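Pyoverdine biosynthesis protein PvcA (Pseudomonas aeruginosa, PDB 3E59) catalyses formation of the isonitrile group on L-tyrosine, taking the isonitrile carbon from C2 of ribulose 5-phosphate, in the biosynthesis of paerucumarin. Local coordinates at residues A[13-18]-A[101-106]; A[68-73]-A[84-89]; A[153-158]-A[168-173]; A[205-210]-A[217-222]. All coordinates share one frame; numbering follows the deposited sequence.

Interaction 1. Residues A[13-18]-A[101-106]; sequences ARVLKE and QLFYAP
Phe103 is met by two consecutive side chains of the helix carrying residues 13-18, Arg14 over one face of its ring and Val15 at the edge. The facial contact is partly CH-pi: Arg14 CB lies 4.3 Å from the centroid of the Phe103 ring and 24° off the ring normal. The rest of Arg14 runs on over the same ring, the two side chains sliding past each other in opposite directions, so the guanidinium arrives above the root of the Phe103 side chain. There Arg14 NH2 comes within 3.4 Å of Phe103 CD1, and Phe103 CB lies 3.1 Å above the guanidinium plane, offset toward its rim. The two planes are 30° apart, an oblique overlap with no hydrogen bond across the segments.

The apolar part belongs to Val15, which crosses Phe103 at about a right angle and sets CG2 3.7 Å from Phe103 CE2, in the ring plane. Phe103 has CG between its backbone N and carbonyl carbon (chi1 56°), which directs the ring to the helix. Val15 also touches Ile50, Ile60 and Ile100. The side of N-terminal helix 11-20 thus packs on a phenylalanine at the C-terminal end of helix 84-103, near the periphery of the fold.

Interaction 2. Residues A[68-73]-A[84-89]; sequences PAKSPN and MAERLS
Lys70 and Glu86 approach from opposite directions and form a buried salt bridge, the one close contact between loop residues 68-73 and helix residues 84-89. Lys70 NZ stands 2.8 Å from Glu86 OE1, on the syn lone pair of that oxygen, and makes a weak second hydrogen bond to Glu86 OE2 at 3.0 Å. The ammonium thus spans both carboxylate oxygens, and Lys70 CD lies alongside, 3.3 Å from Glu86 OE2. Bends at chi2 and chi4 carry the amine there; chi4 is 117°.

Further polar partners fix the carboxylate. Tyr133 OH hydrogen-bonds to Glu86 OE2, while Glu86 OE1 accepts a hydrogen bond from the backbone N of Asp83 just before the helix. Both oxygens are therefore engaged, OE1 by Lys70 NZ and Asp83 N, OE2 by Tyr133 OH and weakly by Lys70 NZ.

In the fold, the contact ties the loop that follows strand 60-64 of the parallel sheet to the first turn of helix 84-103, the next helix in the chain. The loop has its own local order: Ser71 OG accepts from Asn73 N at 3.1 Å, an ST turn.

On the helix side, Ala85 O accepts from both Ser89 N and Ser89 OG, which reach it from opposite faces of its carbonyl plane. The hydroxyl bond, 2.8 Å from Ser89 OG to Ala85 O, adds to the ordinary helical one.

Interaction 3. Residues A[153-158]-A[168-173]; sequences NLEDVR and EQLRQL
Leu154 and Leu170 slide past each other in opposite directions, each reaching toward the backbone that bears the other. The CD2 branch of Leu154 lies 4.0 Å from Leu170 CB and comes almost as near the helix backbone, 4.1 Å from Arg171 N. In the reverse sense the CD2 branch of Leu170 ends 3.8 Å from Leu154 O, while its CD1 branch reaches the next residue, 3.7 Å from Glu155 CB. Leu170 therefore spreads its two methyls over consecutive residues of the 3-10 turn 154-156. For Leu154, CG turned anti to the backbone N (chi1 -173°) extends the chain to the helix. No hydrogen bond crosses between the segments; the contact is apolar.

Charged groups on the same residues are directed elsewhere. Glu155 touches Leu170 through CB, whereas its carboxylate is held by Gln134 and by a salt bridge to Arg117. Arg171 has its NE 2.8 Å from Glu168 OE2; this oxygen lies nearly in the guanidinium plane, yet the donor meets the carboxylate from above its plane, 53° out. Asp127 forms a second salt bridge to Arg171. Asp156 OD2 reaches back to accept from the N of Asn153, the residue just before the turn, at 2.8 Å in a nearly straight bond.

The contact packs the connection after edge strand 149-151 of the parallel sheet against helix 167-178, with Trp240 of helix 219-247 touching Leu154 and Phe160 touching Leu170.

Interaction 4. Residues A[205-210]-A[217-222]; sequences FLYEDG and GSKTAL. With PO4 (phosphate ion), chain F.
The Tyr207 ring has the backbone of the second helix at its edge: Lys219 O lies near the ring plane, 3.6 Å from Tyr207 CE1, and the carbonyl carbon of Leu222 is in plane as well. Leu222 CD2 meets the ring obliquely, 3.7 Å from CE1 of Tyr207, the two side chains crossing at about a right angle. Farther out, Tyr207 OH packs 3.7 Å from Lys219 CB. With CG anti to the backbone N (chi1 169°), the tyrosine is carried across to the incoming helix.

The same leucine branch also presses on the end of the first helix: CD2 of Leu222 is 3.4 Å from Tyr207 O and 3.5 Å from Gly210 C. Gly210 brings its main chain directly against this side chain. These contacts close a helix-loop-helix connection, in which the last turn of helix 193-210 abuts the first turn of helix 219-247.

Ser218 is the N-cap of the second helix, its OG accepting from Ala221 N at 3.1 Å. A phosphate ion, probably from the crystallisation liquor, sits at this helix start, where the first backbone N-H groups, lacking acceptors in a preceding turn, and the partial positive charge of the helix end would suit an anion. Lys219 N gives it a nearly straight bond to O3 (173°), Thr220 N donates to O4, and Ser218 OG donates to O2.

From the N terminus, interaction 1 closes the longest loop, bringing the end of helix 84-103 back to helix 11-20. Interaction 2 is nested inside it and uses the start of that same helix, tying in the loop after strand 60-64. Interaction 3 follows in series, joining the connection after strand 149-151 to helix 167-178, and interaction 4 comes last, closing the short link between helices 193-210 and 219-247. No loops cross. Interactions 2 and 4 touch directly: Asn73 ND2 is 2.6 Å from Glu208 O, and Ser71 OG is 2.7 Å from Asp209 OD1, both probable hydrogen bonds. Interactions 1 and 4 lie on opposite sides of the chain's centre, their centres about 43 Å apart.

Interaction 1. Residues A[13-18]-A[101-106]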
loop_
_atom_site.group_PDB
_atom_site.type_symbol
_atom_site.label_atom_id
_atom_site.label_comp_id
_atom_site.label_asym_id
_atom_site.label_seq_id
_atom_site.Cartn_x
_atom_site.Cartn_y
_atom_site.Cartn_z
ATOM N N ALA A 13 12.107 20.501 4.961
ATOM C CA ALA A 13 11.765 20.635 3.539
ATOM C C ALA A 13 12.571 19.694 2.638
ATOM O O ALA A 13 12.099 19.306 1.568
ATOM C CB ALA A 13 11.919 22.081 3.074
ATOM N N ARG A 14 13.776 19.340 3.078
ATOM C CA ARG A 14 14.639 18.410 2.345
ATOM C C ARG A 14 14.082 16.986 2.446
ATOM O O ARG A 14 14.108 16.234 1.477
ATOM C CB ARG A 14 16.076 18.454 2.877
ATOM C CG ARG A 14 16.859 19.715 2.509
ATOM C CD ARG A 14 18.304 19.638 3.016
ATOM N NE ARG A 14 19.066 18.575 2.353
ATOM C CZ ARG A 14 20.328 18.255 2.637
ATOM N NH1 ARG A 14 20.999 18.906 3.585
ATOM N NH2 ARG A 14 20.923 17.271 1.971
ATOM N N VAL A 15 13.572 16.625 3.625
ATOM C CA VAL A 15 12.891 15.337 3.803
ATOM C C VAL A 15 11.723 15.270 2.829
ATOM O O VAL A 15 11.589 14.304 2.073
ATOM C CB VAL A 15 12.417 15.112 5.272
ATOM C CG1 VAL A 15 11.628 13.797 5.407
ATOM C CG2 VAL A 15 13.610 15.109 6.228
ATOM N N LEU A 16 10.906 16.321 2.825
ATOM C CA LEU A 16 9.686 16.341 2.024
ATOM C C LEU A 16 10.011 16.265 0.536
ATOM O O LEU A 16 9.364 15.529 -0.206
ATOM C CB LEU A 16 8.833 17.587 2.346
ATOM C CG LEU A 16 7.490 17.702 1.604
ATOM C CD1 LEU A 16 6.558 16.512 1.881
ATOM C CD2 LEU A 16 6.793 19.013 1.934
ATOM N N LYS A 17 11.022 17.024 0.110
ATOM C CA LYS A 17 11.453 17.032 -1.296
ATOM C C LYS A 17 11.869 15.630 -1.743
ATOM O O LYS A 17 11.632 15.246 -2.885
ATOM C CB LYS A 17 12.578 18.053 -1.533
ATOM N N GLU A 18 12.466 14.876 -0.821
ATOM C CA GLU A 18 12.787 13.461 -1.021
ATOM C C GLU A 18 11.541 12.572 -1.258
ATOM O O GLU A 18 11.560 11.680 -2.110
ATOM C CB GLU A 18 13.598 12.944 0.175
ATOM C CG GLU A 18 14.099 11.530 0.044
ATOM C CD GLU A 18 15.142 11.382 -1.048
ATOM O OE1 GLU A 18 16.053 12.236 -1.108
ATOM O OE2 GLU A 18 15.039 10.417 -1.844
ATOM N N GLN A 101 18.847 9.750 6.161
ATOM C CA GLN A 101 19.905 9.665 7.173
ATOM C C GLN A 101 21.234 10.328 6.737
ATOM O O GLN A 101 22.092 10.630 7.576
ATOM C CB GLN A 101 20.122 8.209 7.622
ATOM C CG GLN A 101 20.903 8.086 8.940
ATOM C CD GLN A 101 20.639 6.793 9.693
ATOM O OE1 GLN A 101 20.573 5.715 9.096
ATOM N NE2 GLN A 101 20.510 6.890 11.015
ATOM N N LEU A 102 21.385 10.565 5.433
ATOM C CA LEU A 102 22.576 11.231 4.899
ATOM C C LEU A 102 22.708 12.675 5.386
ATOM O O LEU A 102 23.819 13.134 5.641
ATOM C CB LEU A 102 22.609 11.191 3.367
ATOM C CG LEU A 102 23.029 9.901 2.647
ATOM C CD1 LEU A 102 23.040 10.132 1.149
ATOM C CD2 LEU A 102 24.397 9.378 3.108
ATOM N N PHE A 103 21.580 13.378 5.507
ATOM C CA PHE A 103 21.574 14.745 6.044
ATOM C C PHE A 103 20.980 14.880 7.450
ATOM O O PHE A 103 21.244 15.874 8.133
ATOM C CB PHE A 103 20.899 15.730 5.083
ATOM C CG PHE A 103 19.488 15.356 4.694
ATOM C CD1 PHE A 103 19.237 14.715 3.484
ATOM C CD2 PHE A 103 18.410 15.679 5.520
ATOM C CE1 PHE A 103 17.928 14.377 3.107
ATOM C CE2 PHE A 103 17.103 15.346 5.154
ATOM C CZ PHE A 103 16.859 14.692 3.940
ATOM N N TYR A 104 20.177 13.900 7.874
ATOM C CA TYR A 104 19.616 13.885 9.235
ATOM C C TYR A 104 20.038 12.625 10.001
ATOM O O TYR A 104 19.385 11.577 9.915
ATOM C CB TYR A 104 18.089 14.053 9.207
ATOM C CG TYR A 104 17.449 14.123 10.580
ATOM C CD1 TYR A 104 16.554 13.140 11.000
ATOM C CD2 TYR A 104 17.735 15.175 11.462
ATOM C CE1 TYR A 104 15.963 13.193 12.270
ATOM C CE2 TYR A 104 17.148 15.236 12.734
ATOM C CZ TYR A 104 16.263 14.237 13.128
ATOM O OH TYR A 104 15.669 14.284 14.374
ATOM N N ALA A 105 21.142 12.750 10.739
ATOM C CA ALA A 105 21.804 11.641 11.442
ATOM C C ALA A 105 20.908 10.650 12.221
ATOM O O ALA A 105 21.140 9.441 12.150
ATOM C CB ALA A 105 22.927 12.181 12.357
ATOM N N PRO A 106 19.917 11.144 12.993
ATOM C CA PRO A 106 18.989 10.195 13.647
ATOM C C PRO A 106 18.225 9.288 12.666
ATOM O O PRO A 106 17.818 8.174 13.033
ATOM C CB PRO A 106 18.025 11.118 14.404
ATOM C CG PRO A 106 18.839 12.367 14.652
ATOM C CD PRO A 106 19.613 12.540 13.374
#

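Interaction 2. Residues A[68-73]-A[84-89]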
loop_
_atom_site.group_PDB
_atom_site.type_symbol
_atom_site.label_atom_id
_atom_site.label_comp_id
_atom_site.label_asym_id
_atom_site.label_seq_id
_atom_site.Cartn_x
_atom_site.Cartn_y
_atom_site.Cartn_z
ATOM N N PRO A 68 -0.541 -6.519 1.998
ATOM C CA PRO A 68 -1.481 -7.418 2.685
ATOM C C PRO A 68 -1.304 -8.893 2.322
ATOM O O PRO A 68 -1.257 -9.751 3.201
ATOM C CB PRO A 68 -2.857 -6.917 2.208
ATOM C CG PRO A 68 -2.611 -6.349 0.866
ATOM C CD PRO A 68 -1.203 -5.747 0.929
ATOM N N ALA A 69 -1.252 -9.170 1.023
ATOM C CA ALA A 69 -1.164 -10.514 0.474
ATOM C C ALA A 69 -1.259 -10.304 -1.003
ATOM O O ALA A 69 -1.733 -9.260 -1.450
ATOM C CB ALA A 69 -2.329 -11.395 0.942
ATOM N N LYS A 70 -0.803 -11.290 -1.767
ATOM C CA LYS A 70 -0.946 -11.250 -3.214
ATOM C C LYS A 70 -2.435 -11.312 -3.603
ATOM O O LYS A 70 -3.249 -11.917 -2.891
ATOM C CB LYS A 70 -0.166 -12.411 -3.834
ATOM C CG LYS A 70 0.835 -12.016 -4.927
ATOM C CD LYS A 70 2.061 -11.326 -4.395
ATOM C CE LYS A 70 3.204 -11.377 -5.401
ATOM N NZ LYS A 70 3.651 -10.052 -5.912
ATOM N N SER A 71 -2.797 -10.667 -4.714
ATOM C CA SER A 71 -4.127 -10.864 -5.308
ATOM C C SER A 71 -4.430 -12.364 -5.459
ATOM O O SER A 71 -3.539 -13.139 -5.840
ATOM C CB SER A 71 -4.199 -10.171 -6.669
ATOM O OG SER A 71 -5.220 -10.720 -7.490
ATOM N N PRO A 72 -5.690 -12.782 -5.176
ATOM C CA PRO A 72 -6.029 -14.208 -5.291
ATOM C C PRO A 72 -6.182 -14.660 -6.738
ATOM O O PRO A 72 -6.354 -15.844 -6.994
ATOM C CB PRO A 72 -7.372 -14.307 -4.564
ATOM C CG PRO A 72 -7.989 -12.937 -4.741
ATOM C CD PRO A 72 -6.844 -11.967 -4.736
ATOM N N ASN A 73 -6.129 -13.714 -7.667
ATOM C CA ASN A 73 -6.286 -13.994 -9.086
ATOM C C ASN A 73 -4.953 -14.452 -9.686
ATOM O O ASN A 73 -4.019 -13.648 -9.796
ATOM C CB ASN A 73 -6.806 -12.735 -9.805
ATOM C CG ASN A 73 -7.177 -12.985 -11.263
ATOM O OD1 ASN A 73 -6.804 -14.005 -11.854
ATOM N ND2 ASN A 73 -7.925 -12.045 -11.851
ATOM N N MET A 84 9.918 -10.616 -6.822
ATOM C CA MET A 84 10.775 -9.474 -7.199
ATOM C C MET A 84 10.066 -8.101 -7.091
ATOM O O MET A 84 10.678 -7.092 -6.744
ATOM C CB MET A 84 11.376 -9.700 -8.596
ATOM C CG MET A 84 12.435 -8.680 -9.002
ATOM S SD MET A 84 13.958 -8.758 -8.042
ATOM C CE MET A 84 14.782 -10.108 -8.864
ATOM N N ALA A 85 8.763 -8.070 -7.335
ATOM C CA ALA A 85 8.004 -6.832 -7.148
ATOM C C ALA A 85 8.011 -6.355 -5.680
ATOM O O ALA A 85 8.316 -5.190 -5.411
ATOM C CB ALA A 85 6.583 -6.988 -7.676
ATOM N N GLU A 86 7.690 -7.241 -4.733
ATOM C CA GLU A 86 7.825 -6.900 -3.305
ATOM C C GLU A 86 9.263 -6.561 -2.938
ATOM O O GLU A 86 9.507 -5.591 -2.202
ATOM C CB GLU A 86 7.362 -8.035 -2.395
ATOM C CG GLU A 86 5.874 -8.095 -2.142
ATOM C CD GLU A 86 5.126 -8.799 -3.250
ATOM O OE1 GLU A 86 5.748 -9.182 -4.263
ATOM O OE2 GLU A 86 3.916 -8.988 -3.096
ATOM N N ARG A 87 10.206 -7.356 -3.455
ATOM C CA ARG A 87 11.615 -7.252 -3.071
ATOM C C ARG A 87 12.191 -5.890 -3.403
ATOM O O ARG A 87 12.805 -5.242 -2.551
ATOM C CB ARG A 87 12.460 -8.353 -3.713
ATOM C CG ARG A 87 13.965 -8.226 -3.387
ATOM C CD ARG A 87 14.762 -9.393 -3.940
ATOM N NE ARG A 87 14.106 -10.684 -3.714
ATOM C CZ ARG A 87 14.316 -11.465 -2.653
ATOM N NH1 ARG A 87 15.164 -11.095 -1.696
ATOM N NH2 ARG A 87 13.679 -12.625 -2.550
ATOM N N LEU A 88 11.977 -5.448 -4.636
ATOM C CA LEU A 88 12.478 -4.141 -5.063
ATOM C C LEU A 88 11.739 -2.988 -4.393
ATOM O O LEU A 88 12.324 -1.935 -4.157
ATOM C CB LEU A 88 12.407 -4.020 -6.580
ATOM C CG LEU A 88 13.387 -4.912 -7.346
ATOM C CD1 LEU A 88 12.999 -4.931 -8.789
ATOM C CD2 LEU A 88 14.827 -4.407 -7.175
ATOM N N SER A 89 10.454 -3.180 -4.096
ATOM C CA SER A 89 9.692 -2.161 -3.377
ATOM C C SER A 89 10.207 -1.976 -1.948
ATOM O O SER A 89 10.382 -0.836 -1.480
ATOM C CB SER A 89 8.198 -2.489 -3.366
ATOM O OG SER A 89 7.693 -2.533 -4.683
#

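Interaction 3. Residues A[153-158]-A[168-173]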
loop_
_atom_site.group_PDB
_atom_site.type_symbol
_atom_site.label_atom_id
_atom_site.label_comp_id
_atom_site.label_asym_id
_atom_site.label_seq_id
_atom_site.Cartn_x
_atom_site.Cartn_y
_atom_site.Cartn_z
ATOM N N ASN A 153 1.558 -5.957 12.334
ATOM C CA ASN A 153 0.331 -6.619 11.885
ATOM C C ASN A 153 -0.796 -6.370 12.883
ATOM O O ASN A 153 -0.549 -5.882 13.990
ATOM C CB ASN A 153 0.564 -8.126 11.714
ATOM C CG ASN A 153 1.807 -8.441 10.890
ATOM O OD1 ASN A 153 2.801 -8.980 11.401
ATOM N ND2 ASN A 153 1.765 -8.098 9.621
ATOM N N LEU A 154 -2.026 -6.709 12.504
ATOM C CA LEU A 154 -3.168 -6.562 13.415
ATOM C C LEU A 154 -2.976 -7.292 14.755
ATOM O O LEU A 154 -3.437 -6.817 15.799
ATOM C CB LEU A 154 -4.469 -7.013 12.740
ATOM C CG LEU A 154 -5.821 -6.810 13.452
ATOM C CD1 LEU A 154 -6.027 -5.385 13.965
ATOM C CD2 LEU A 154 -6.980 -7.241 12.547
ATOM N N GLU A 155 -2.287 -8.434 14.715
ATOM C CA GLU A 155 -2.086 -9.272 15.903
ATOM C C GLU A 155 -1.030 -8.730 16.858
ATOM O O GLU A 155 -0.891 -9.223 17.978
ATOM C CB GLU A 155 -1.770 -10.725 15.525
ATOM C CG GLU A 155 -0.676 -10.906 14.497
ATOM C CD GLU A 155 -1.211 -11.039 13.082
ATOM O OE1 GLU A 155 -2.159 -10.308 12.702
ATOM O OE2 GLU A 155 -0.668 -11.883 12.341
ATOM N N ASP A 156 -0.294 -7.715 16.414
ATOM C CA ASP A 156 0.699 -7.059 17.255
ATOM C C ASP A 156 0.101 -5.966 18.133
ATOM O O ASP A 156 0.795 -5.409 18.984
ATOM C CB ASP A 156 1.835 -6.491 16.397
ATOM C CG ASP A 156 2.540 -7.566 15.583
ATOM O OD1 ASP A 156 2.702 -8.696 16.094
ATOM O OD2 ASP A 156 2.935 -7.282 14.431
ATOM N N VAL A 157 -1.178 -5.653 17.920
ATOM C CA VAL A 157 -1.874 -4.661 18.741
ATOM C C VAL A 157 -1.936 -5.164 20.185
ATOM O O VAL A 157 -2.652 -6.129 20.503
ATOM C CB VAL A 157 -3.293 -4.301 18.193
ATOM C CG1 VAL A 157 -4.014 -3.319 19.127
ATOM C CG2 VAL A 157 -3.193 -3.729 16.777
ATOM N N ARG A 158 -1.157 -4.503 21.044
ATOM C CA ARG A 158 -1.019 -4.876 22.454
ATOM C C ARG A 158 -2.375 -5.003 23.147
ATOM O O ARG A 158 -2.591 -5.933 23.920
ATOM C CB ARG A 158 -0.121 -3.865 23.177
ATOM C CG ARG A 158 0.392 -4.301 24.534
ATOM C CD ARG A 158 1.415 -3.309 25.074
ATOM N NE ARG A 158 1.572 -3.412 26.527
ATOM C CZ ARG A 158 2.406 -2.666 27.254
ATOM N NH1 ARG A 158 3.174 -1.751 26.670
ATOM N NH2 ARG A 158 2.478 -2.832 28.570
ATOM N N GLU A 168 -10.807 -13.919 13.299
ATOM C CA GLU A 168 -12.132 -13.293 13.205
ATOM C C GLU A 168 -12.452 -12.372 14.383
ATOM O O GLU A 168 -13.055 -11.319 14.198
ATOM C CB GLU A 168 -13.244 -14.333 13.006
ATOM C CG GLU A 168 -13.721 -14.447 11.559
ATOM C CD GLU A 168 -14.087 -13.101 10.955
ATOM O OE1 GLU A 168 -14.920 -12.381 11.548
ATOM O OE2 GLU A 168 -13.538 -12.756 9.888
ATOM N N GLN A 169 -12.045 -12.773 15.583
ATOM C CA GLN A 169 -12.165 -11.919 16.770
ATOM C C GLN A 169 -11.252 -10.682 16.754
ATOM O O GLN A 169 -11.600 -9.645 17.322
ATOM C CB GLN A 169 -11.949 -12.734 18.045
ATOM C CG GLN A 169 -13.194 -13.491 18.483
ATOM C CD GLN A 169 -12.923 -14.517 19.571
ATOM O OE1 GLN A 169 -11.895 -15.200 19.560
ATOM N NE2 GLN A 169 -13.855 -14.640 20.510
ATOM N N LEU A 170 -10.090 -10.796 16.110
ATOM C CA LEU A 170 -9.202 -9.654 15.918
ATOM C C LEU A 170 -9.895 -8.623 15.042
ATOM O O LEU A 170 -9.977 -7.443 15.400
ATOM C CB LEU A 170 -7.885 -10.080 15.265
ATOM C CG LEU A 170 -6.662 -10.358 16.134
ATOM C CD1 LEU A 170 -5.499 -10.811 15.250
ATOM C CD2 LEU A 170 -6.264 -9.140 16.971
ATOM N N ARG A 171 -10.414 -9.094 13.904
ATOM C CA ARG A 171 -11.162 -8.267 12.980
ATOM C C ARG A 171 -12.340 -7.574 13.666
ATOM O O ARG A 171 -12.554 -6.377 13.465
ATOM C CB ARG A 171 -11.603 -9.083 11.760
ATOM C CG ARG A 171 -10.462 -9.339 10.782
ATOM C CD ARG A 171 -10.918 -9.990 9.474
ATOM N NE ARG A 171 -11.096 -11.437 9.610
ATOM C CZ ARG A 171 -10.137 -12.347 9.440
ATOM N NH1 ARG A 171 -8.897 -11.980 9.131
ATOM N NH2 ARG A 171 -10.416 -13.640 9.596
ATOM N N GLN A 172 -13.078 -8.319 14.490
ATOM C CA GLN A 172 -14.207 -7.767 15.252
ATOM C C GLN A 172 -13.790 -6.722 16.296
ATOM O O GLN A 172 -14.543 -5.784 16.580
ATOM C CB GLN A 172 -15.025 -8.887 15.912
ATOM C CG GLN A 172 -15.983 -9.613 14.951
ATOM C CD GLN A 172 -16.924 -8.659 14.205
ATOM O OE1 GLN A 172 -17.509 -7.739 14.797
ATOM N NE2 GLN A 172 -17.074 -8.879 12.902
ATOM N N LEU A 173 -12.603 -6.900 16.874
ATOM C CA LEU A 173 -12.020 -5.888 17.772
ATOM C C LEU A 173 -11.651 -4.591 17.047
ATOM O O LEU A 173 -11.872 -3.513 17.592
ATOM C CB LEU A 173 -10.803 -6.433 18.542
ATOM C CG LEU A 173 -11.049 -7.484 19.630
ATOM C CD1 LEU A 173 -9.718 -7.916 20.230
ATOM C CD2 LEU A 173 -11.987 -6.965 20.708
#

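Interaction 4. Residues A[205-210]-A[217-222]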
loop_
_atom_site.group_PDB
_atom_site.type_symbol
_atom_site.label_atom_id
_atom_site.label_comp_id
_atom_site.label_asym_id
_atom_site.label_seq_id
_atom_site.Cartn_x
_atom_site.Cartn_y
_atom_site.Cartn_z
ATOM N N PHE A 205 -10.038 -3.060 -8.332
ATOM C CA PHE A 205 -9.166 -4.113 -7.784
ATOM C C PHE A 205 -9.978 -5.369 -7.494
ATOM O O PHE A 205 -9.569 -6.475 -7.826
ATOM C CB PHE A 205 -8.497 -3.714 -6.456
ATOM C CG PHE A 205 -7.617 -2.491 -6.518
ATOM C CD1 PHE A 205 -7.132 -1.994 -7.717
ATOM C CD2 PHE A 205 -7.240 -1.859 -5.332
ATOM C CE1 PHE A 205 -6.313 -0.870 -7.737
ATOM C CE2 PHE A 205 -6.410 -0.725 -5.345
ATOM C CZ PHE A 205 -5.951 -0.237 -6.543
ATOM N N LEU A 206 -11.113 -5.191 -6.828
ATOM C CA LEU A 206 -11.992 -6.308 -6.489
ATOM C C LEU A 206 -12.561 -6.984 -7.733
ATOM O O LEU A 206 -12.581 -8.210 -7.823
ATOM C CB LEU A 206 -13.124 -5.841 -5.561
ATOM C CG LEU A 206 -12.625 -5.287 -4.221
ATOM C CD1 LEU A 206 -13.754 -4.638 -3.464
ATOM C CD2 LEU A 206 -11.963 -6.376 -3.362
ATOM N N TYR A 207 -13.009 -6.185 -8.694
ATOM C CA TYR A 207 -13.520 -6.734 -9.949
ATOM C C TYR A 207 -12.437 -7.524 -10.700
ATOM O O TYR A 207 -12.663 -8.659 -11.132
ATOM C CB TYR A 207 -14.103 -5.610 -10.815
ATOM C CG TYR A 207 -14.421 -6.026 -12.230
ATOM C CD1 TYR A 207 -15.606 -6.707 -12.516
ATOM C CD2 TYR A 207 -13.558 -5.720 -13.285
ATOM C CE1 TYR A 207 -15.920 -7.086 -13.807
ATOM C CE2 TYR A 207 -13.862 -6.108 -14.601
ATOM C CZ TYR A 207 -15.051 -6.790 -14.841
ATOM O OH TYR A 207 -15.402 -7.200 -16.105
ATOM N N GLU A 208 -11.261 -6.927 -10.836
ATOM C CA GLU A 208 -10.139 -7.573 -11.513
ATOM C C GLU A 208 -9.621 -8.814 -10.780
ATOM O O GLU A 208 -9.216 -9.784 -11.417
ATOM C CB GLU A 208 -9.039 -6.557 -11.816
ATOM C CG GLU A 208 -9.466 -5.609 -12.951
ATOM C CD GLU A 208 -8.441 -4.549 -13.324
ATOM O OE1 GLU A 208 -7.327 -4.509 -12.763
ATOM O OE2 GLU A 208 -8.763 -3.727 -14.197
ATOM N N ASP A 209 -9.674 -8.796 -9.449
ATOM C CA ASP A 209 -9.398 -9.993 -8.646
ATOM C C ASP A 209 -10.323 -11.163 -8.996
ATOM O O ASP A 209 -9.905 -12.318 -8.924
ATOM C CB ASP A 209 -9.573 -9.688 -7.158
ATOM C CG ASP A 209 -8.315 -9.116 -6.512
ATOM O OD1 ASP A 209 -7.258 -9.006 -7.182
ATOM O OD2 ASP A 209 -8.404 -8.792 -5.307
ATOM N N GLY A 210 -11.581 -10.858 -9.336
ATOM C CA GLY A 210 -12.580 -11.880 -9.660
ATOM C C GLY A 210 -12.567 -12.318 -11.115
ATOM O O GLY A 210 -13.099 -13.373 -11.457
ATOM N N GLY A 217 -18.346 -16.707 -15.910
ATOM C CA GLY A 217 -19.623 -16.147 -15.490
ATOM C C GLY A 217 -19.883 -14.744 -16.007
ATOM O O GLY A 217 -19.137 -14.225 -16.833
ATOM N N SER A 218 -20.947 -14.133 -15.504
ATOM C CA SER A 218 -21.337 -12.780 -15.874
ATOM C C SER A 218 -20.364 -11.711 -15.365
ATOM O O SER A 218 -20.018 -11.675 -14.177
ATOM C CB SER A 218 -22.746 -12.500 -15.359
ATOM O OG SER A 218 -23.051 -11.118 -15.413
ATOM N N LYS A 219 -19.926 -10.841 -16.271
ATOM C CA LYS A 219 -19.050 -9.726 -15.898
ATOM C C LYS A 219 -19.821 -8.668 -15.134
ATOM O O LYS A 219 -19.349 -8.151 -14.140
ATOM C CB LYS A 219 -18.355 -9.119 -17.120
ATOM C CG LYS A 219 -17.294 -10.022 -17.722
ATOM C CD LYS A 219 -16.550 -9.343 -18.867
ATOM C CE LYS A 219 -17.419 -9.241 -20.121
ATOM N NZ LYS A 219 -16.601 -8.824 -21.297
ATOM N N THR A 220 -21.032 -8.387 -15.594
ATOM C CA THR A 220 -21.947 -7.455 -14.935
ATOM C C THR A 220 -22.221 -7.808 -13.465
ATOM O O THR A 220 -22.274 -6.918 -12.611
ATOM C CB THR A 220 -23.279 -7.380 -15.714
ATOM O OG1 THR A 220 -22.996 -7.128 -17.093
ATOM C CG2 THR A 220 -24.176 -6.274 -15.179
ATOM N N ALA A 221 -22.397 -9.100 -13.188
ATOM C CA ALA A 221 -22.631 -9.589 -11.836
ATOM C C ALA A 221 -21.376 -9.458 -10.979
ATOM O O ALA A 221 -21.468 -9.162 -9.784
ATOM C CB ALA A 221 -23.090 -11.032 -11.870
ATOM N N LEU A 222 -20.209 -9.678 -11.596
ATOM C CA LEU A 222 -18.928 -9.494 -10.934
ATOM C C LEU A 222 -18.729 -8.030 -10.553
ATOM O O LEU A 222 -18.298 -7.733 -9.434
ATOM C CB LEU A 222 -17.777 -9.975 -11.822
ATOM C CG LEU A 222 -16.387 -10.156 -11.207
ATOM C CD1 LEU A 222 -16.400 -11.256 -10.160
ATOM C CD2 LEU A 222 -15.349 -10.459 -12.290
HETATM P P PO4 F . -21.858 -10.041 -19.093
HETATM O O1 PO4 F . -22.275 -9.773 -20.524
HETATM O O2 PO4 F . -22.994 -10.721 -18.362
HETATM O O3 PO4 F . -20.630 -10.930 -19.062
HETATM O O4 PO4 F . -21.543 -8.725 -18.420
#